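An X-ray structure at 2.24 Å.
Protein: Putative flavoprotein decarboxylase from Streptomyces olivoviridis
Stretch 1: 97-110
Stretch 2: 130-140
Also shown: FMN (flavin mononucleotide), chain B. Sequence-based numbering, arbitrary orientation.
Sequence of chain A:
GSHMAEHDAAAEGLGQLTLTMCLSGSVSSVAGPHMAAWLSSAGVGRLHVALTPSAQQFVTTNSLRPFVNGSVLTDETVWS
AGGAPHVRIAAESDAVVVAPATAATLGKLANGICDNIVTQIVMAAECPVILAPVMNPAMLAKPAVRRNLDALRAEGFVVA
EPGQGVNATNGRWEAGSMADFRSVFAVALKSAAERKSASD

Stretch 1 (97-110) VVAPATAATLGKLA
Stretch 2, residues 130-140: ILAPVMNPAML

Two strands run parallel, Val 97 level with Ile 130 and Val 98 with Leu 131, their CA atoms about 4.8 Å apart. Backbone amides and carbonyls pay for each other in alternation. Val 98 N donates to Ile 130 O at 2.9 Å, and Val 98 O accepts from Ala 132 N at 2.8 Å. A cis peptide bond before Pro 100 (phi/psi -78/155) accompanies a corner at Ala 99 and Pro 100, and the register slips by one residue in a beta bulge. Pairing then resumes with Ala 101 opposite Pro 133: Ala 101 N donates to Ala 132 O at 2.8 Å, and Val 134 N to Ala 101 O at 3.1 Å. Pro 133 CA also lies 3.3 Å from Ala 101 O, a CA-H...O contact alongside the Val 134 N bond to the same oxygen.

Beyond the ladder, several polar groups turn to FMN. Val 134 O accepts from FMN N3 at 2.7 Å, while Ala 103 N, at the start of the helix, donates to FMN O2 at 2.6 Å; the flavin thus draws on both stretches. Thr 102 (chi1 p) caps that helix, its OG1 accepting from Thr 105 N at 3.0 Å. The same OG1 donates to FMN O1P at a very short 2.4 Å, joined there by Thr 105 OG1 (chi1 m) at 2.6 Å. Within the helix, Leu 106 N reaches Thr 102 O at 2.9 Å.

The helix axis passes 9.4 Å from the second strand, at 139° to its direction, and the gap is filled by apolar groups. Leu 106 (m, t) sets CD1 3.6 Å from Pro 133 CB and 3.5 Å from Met 135 CE; Met 135 is p, t, p. Leu 131 (m, t) brings CD2 to 3.6 Å from Val 98 CB (chi1 t). On the side of the strands away from the helix, Ala 99 CB and Ala 132 CB meet at 3.7 Å.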

# COMPACT_ATOMS: atom_id res chain seq x y z
N VAL A 97 33.05 -17.96 -2.00
CA VAL A 97 33.03 -18.00 -3.46
C VAL A 97 31.97 -17.03 -3.97
O VAL A 97 30.83 -17.06 -3.51
CB VAL A 97 32.73 -19.42 -3.99
CG1 VAL A 97 32.80 -19.45 -5.51
CG2 VAL A 97 33.70 -20.41 -3.40
N VAL A 98 32.35 -16.17 -4.91
CA VAL A 98 31.39 -15.32 -5.62
C VAL A 98 31.33 -15.84 -7.05
O VAL A 98 32.28 -15.69 -7.84
CB VAL A 98 31.76 -13.84 -5.57
CG1 VAL A 98 30.66 -12.99 -6.22
CG2 VAL A 98 31.97 -13.40 -4.13
N ALA A 99 30.20 -16.46 -7.39
CA ALA A 99 30.05 -17.19 -8.64
C ALA A 99 28.56 -17.33 -8.96
O ALA A 99 27.86 -18.12 -8.31
CB ALA A 99 30.71 -18.56 -8.53
N PRO A 100 28.05 -16.59 -9.94
CA PRO A 100 28.82 -15.66 -10.77
C PRO A 100 29.13 -14.34 -10.07
O PRO A 100 28.40 -13.93 -9.17
CB PRO A 100 27.91 -15.43 -11.97
CG PRO A 100 26.51 -15.58 -11.39
CD PRO A 100 26.62 -16.63 -10.32
N ALA A 101 30.20 -13.67 -10.50
CA ALA A 101 30.54 -12.32 -10.05
C ALA A 101 30.34 -11.38 -11.24
O ALA A 101 31.06 -11.48 -12.24
CB ALA A 101 31.98 -12.25 -9.53
N THR A 102 29.36 -10.49 -11.13
CA THR A 102 29.09 -9.53 -12.18
C THR A 102 30.20 -8.49 -12.27
O THR A 102 31.02 -8.32 -11.36
CB THR A 102 27.79 -8.79 -11.93
OG1 THR A 102 27.92 -8.12 -10.66
CG2 THR A 102 26.56 -9.75 -11.96
N ALA A 103 30.18 -7.73 -13.37
CA ALA A 103 31.08 -6.59 -13.49
C ALA A 103 30.87 -5.62 -12.34
O ALA A 103 31.84 -5.10 -11.76
CB ALA A 103 30.87 -5.88 -14.83
N ALA A 104 29.60 -5.40 -11.96
CA ALA A 104 29.28 -4.41 -10.94
C ALA A 104 29.83 -4.85 -9.59
O ALA A 104 30.44 -4.05 -8.88
CB ALA A 104 27.76 -4.19 -10.85
N THR A 105 29.64 -6.12 -9.24
CA THR A 105 30.14 -6.62 -7.97
C THR A 105 31.67 -6.65 -7.93
O THR A 105 32.28 -6.26 -6.93
CB THR A 105 29.54 -8.00 -7.69
OG1 THR A 105 28.17 -7.82 -7.33
CG2 THR A 105 30.26 -8.70 -6.55
N LEU A 106 32.30 -7.13 -9.01
CA LEU A 106 33.75 -7.05 -9.13
C LEU A 106 34.25 -5.61 -9.00
O LEU A 106 35.24 -5.34 -8.31
CB LEU A 106 34.19 -7.65 -10.47
CG LEU A 106 33.90 -9.13 -10.70
CD1 LEU A 106 34.09 -9.47 -12.16
CD2 LEU A 106 34.81 -9.99 -9.83
N GLY A 107 33.54 -4.67 -9.64
CA GLY A 107 33.96 -3.28 -9.58
C GLY A 107 33.85 -2.71 -8.18
O GLY A 107 34.70 -1.93 -7.76
N LYS A 108 32.81 -3.10 -7.45
CA LYS A 108 32.64 -2.62 -6.08
C LYS A 108 33.73 -3.19 -5.17
O LYS A 108 34.36 -2.45 -4.41
CB LYS A 108 31.26 -2.99 -5.55
CG LYS A 108 30.08 -2.30 -6.21
CD LYS A 108 28.77 -2.73 -5.53
CE LYS A 108 27.56 -2.19 -6.28
NZ LYS A 108 26.24 -2.59 -5.70
N LEU A 109 33.96 -4.51 -5.25
CA LEU A 109 35.00 -5.11 -4.41
C LEU A 109 36.35 -4.50 -4.73
O LEU A 109 37.10 -4.11 -3.83
CB LEU A 109 35.04 -6.62 -4.62
CG LEU A 109 33.78 -7.40 -4.26
CD1 LEU A 109 33.85 -8.86 -4.71
CD2 LEU A 109 33.52 -7.31 -2.76
N ALA A 110 36.65 -4.37 -6.03
CA ALA A 110 37.92 -3.83 -6.47
C ALA A 110 38.17 -2.44 -5.91
O ALA A 110 39.32 -2.03 -5.78
CB ALA A 110 37.97 -3.79 -7.99
N ILE A 130 37.39 -16.91 -3.71
CA ILE A 130 37.42 -17.27 -5.12
C ILE A 130 36.29 -16.53 -5.84
O ILE A 130 35.13 -16.57 -5.41
CB ILE A 130 37.32 -18.78 -5.32
CG1 ILE A 130 38.59 -19.48 -4.83
CG2 ILE A 130 37.16 -19.09 -6.79
CD1 ILE A 130 38.77 -19.58 -3.32
N LEU A 131 36.63 -15.86 -6.94
CA LEU A 131 35.68 -15.08 -7.73
C LEU A 131 35.61 -15.63 -9.15
O LEU A 131 36.64 -15.90 -9.77
CB LEU A 131 36.10 -13.61 -7.78
CG LEU A 131 36.43 -12.91 -6.46
CD1 LEU A 131 37.00 -11.55 -6.75
CD2 LEU A 131 35.18 -12.78 -5.61
N ALA A 132 34.38 -15.80 -9.67
CA ALA A 132 34.15 -16.29 -11.03
C ALA A 132 33.45 -15.20 -11.85
O ALA A 132 32.21 -15.12 -11.86
CB ALA A 132 33.32 -17.57 -11.01
N PRO A 133 34.22 -14.34 -12.53
CA PRO A 133 33.59 -13.29 -13.36
C PRO A 133 32.72 -13.90 -14.45
O PRO A 133 33.07 -14.92 -15.05
CB PRO A 133 34.78 -12.54 -13.96
CG PRO A 133 35.95 -12.89 -13.11
CD PRO A 133 35.68 -14.29 -12.62
N VAL A 134 31.58 -13.27 -14.68
CA VAL A 134 30.70 -13.63 -15.79
C VAL A 134 30.19 -12.32 -16.37
O VAL A 134 29.60 -11.51 -15.64
CB VAL A 134 29.53 -14.53 -15.36
CG1 VAL A 134 28.62 -14.82 -16.53
CG2 VAL A 134 30.04 -15.82 -14.76
N MET A 135 30.42 -12.11 -17.66
CA MET A 135 29.90 -10.94 -18.35
C MET A 135 30.14 -11.14 -19.84
O MET A 135 30.90 -12.03 -20.24
CB MET A 135 30.56 -9.65 -17.85
CG MET A 135 32.08 -9.63 -18.05
SD MET A 135 32.97 -8.38 -17.11
CE MET A 135 32.89 -9.10 -15.47
N ASN A 136 29.47 -10.33 -20.65
CA ASN A 136 29.73 -10.37 -22.08
C ASN A 136 31.15 -9.90 -22.35
O ASN A 136 31.63 -8.97 -21.69
CB ASN A 136 28.73 -9.50 -22.85
CG ASN A 136 28.60 -8.10 -22.28
OD1 ASN A 136 28.58 -7.90 -21.07
ND2 ASN A 136 28.50 -7.11 -23.17
N PRO A 137 31.87 -10.55 -23.27
CA PRO A 137 33.26 -10.12 -23.54
C PRO A 137 33.37 -8.68 -24.06
O PRO A 137 34.49 -8.16 -24.12
CB PRO A 137 33.75 -11.15 -24.57
CG PRO A 137 32.91 -12.37 -24.28
CD PRO A 137 31.55 -11.82 -23.93
N ALA A 138 32.26 -8.02 -24.40
CA ALA A 138 32.27 -6.58 -24.65
C ALA A 138 32.55 -5.77 -23.39
O ALA A 138 32.81 -4.56 -23.49
CB ALA A 138 30.94 -6.13 -25.26
N MET A 139 32.50 -6.40 -22.22
CA MET A 139 32.86 -5.79 -20.95
C MET A 139 34.18 -6.31 -20.39
O MET A 139 34.91 -5.55 -19.76
CB MET A 139 31.75 -6.02 -19.92
CG MET A 139 30.63 -5.00 -19.98
SD MET A 139 29.82 -4.77 -18.37
CE MET A 139 28.97 -6.34 -18.16
N LEU A 140 34.51 -7.59 -20.62
CA LEU A 140 35.65 -8.21 -19.96
C LEU A 140 36.99 -7.71 -20.50
O LEU A 140 38.02 -7.88 -19.84
CB LEU A 140 35.57 -9.73 -20.07
CG LEU A 140 36.47 -10.56 -19.15
CD1 LEU A 140 36.12 -10.32 -17.69
CD2 LEU A 140 36.40 -12.05 -19.48
N1 FMN B . 26.09 -8.18 -15.47
C2 FMN B . 27.27 -8.90 -15.42
O2 FMN B . 28.28 -8.37 -14.98
N3 FMN B . 27.30 -10.20 -15.88
C4 FMN B . 26.16 -10.80 -16.39
O4 FMN B . 26.19 -11.96 -16.80
C4A FMN B . 24.98 -10.07 -16.43
N5 FMN B . 23.83 -10.66 -16.94
C5A FMN B . 22.65 -9.94 -16.99
C6 FMN B . 21.52 -10.56 -17.51
C7 FMN B . 20.32 -9.86 -17.57
C7M FMN B . 19.10 -10.55 -18.13
C8 FMN B . 20.25 -8.53 -17.10
C8M FMN B . 18.95 -7.77 -17.16
C9 FMN B . 21.40 -7.92 -16.58
C9A FMN B . 22.61 -8.63 -16.53
N10 FMN B . 23.76 -8.04 -16.02
C10 FMN B . 24.94 -8.76 -15.97
C1' FMN B . 23.72 -6.63 -15.50
C2' FMN B . 23.65 -6.69 -13.96
O2' FMN B . 22.47 -7.32 -13.50
C3' FMN B . 23.75 -5.30 -13.35
O3' FMN B . 25.06 -4.81 -13.56
C4' FMN B . 23.43 -5.37 -11.86
O4' FMN B . 23.30 -4.10 -11.24
C5' FMN B . 24.48 -6.19 -11.11
O5' FMN B . 24.14 -6.09 -9.75
P FMN B . 24.96 -6.87 -8.62
O1P FMN B . 26.39 -7.05 -9.08
O2P FMN B . 24.94 -6.06 -7.35
O3P FMN B . 24.35 -8.24 -8.41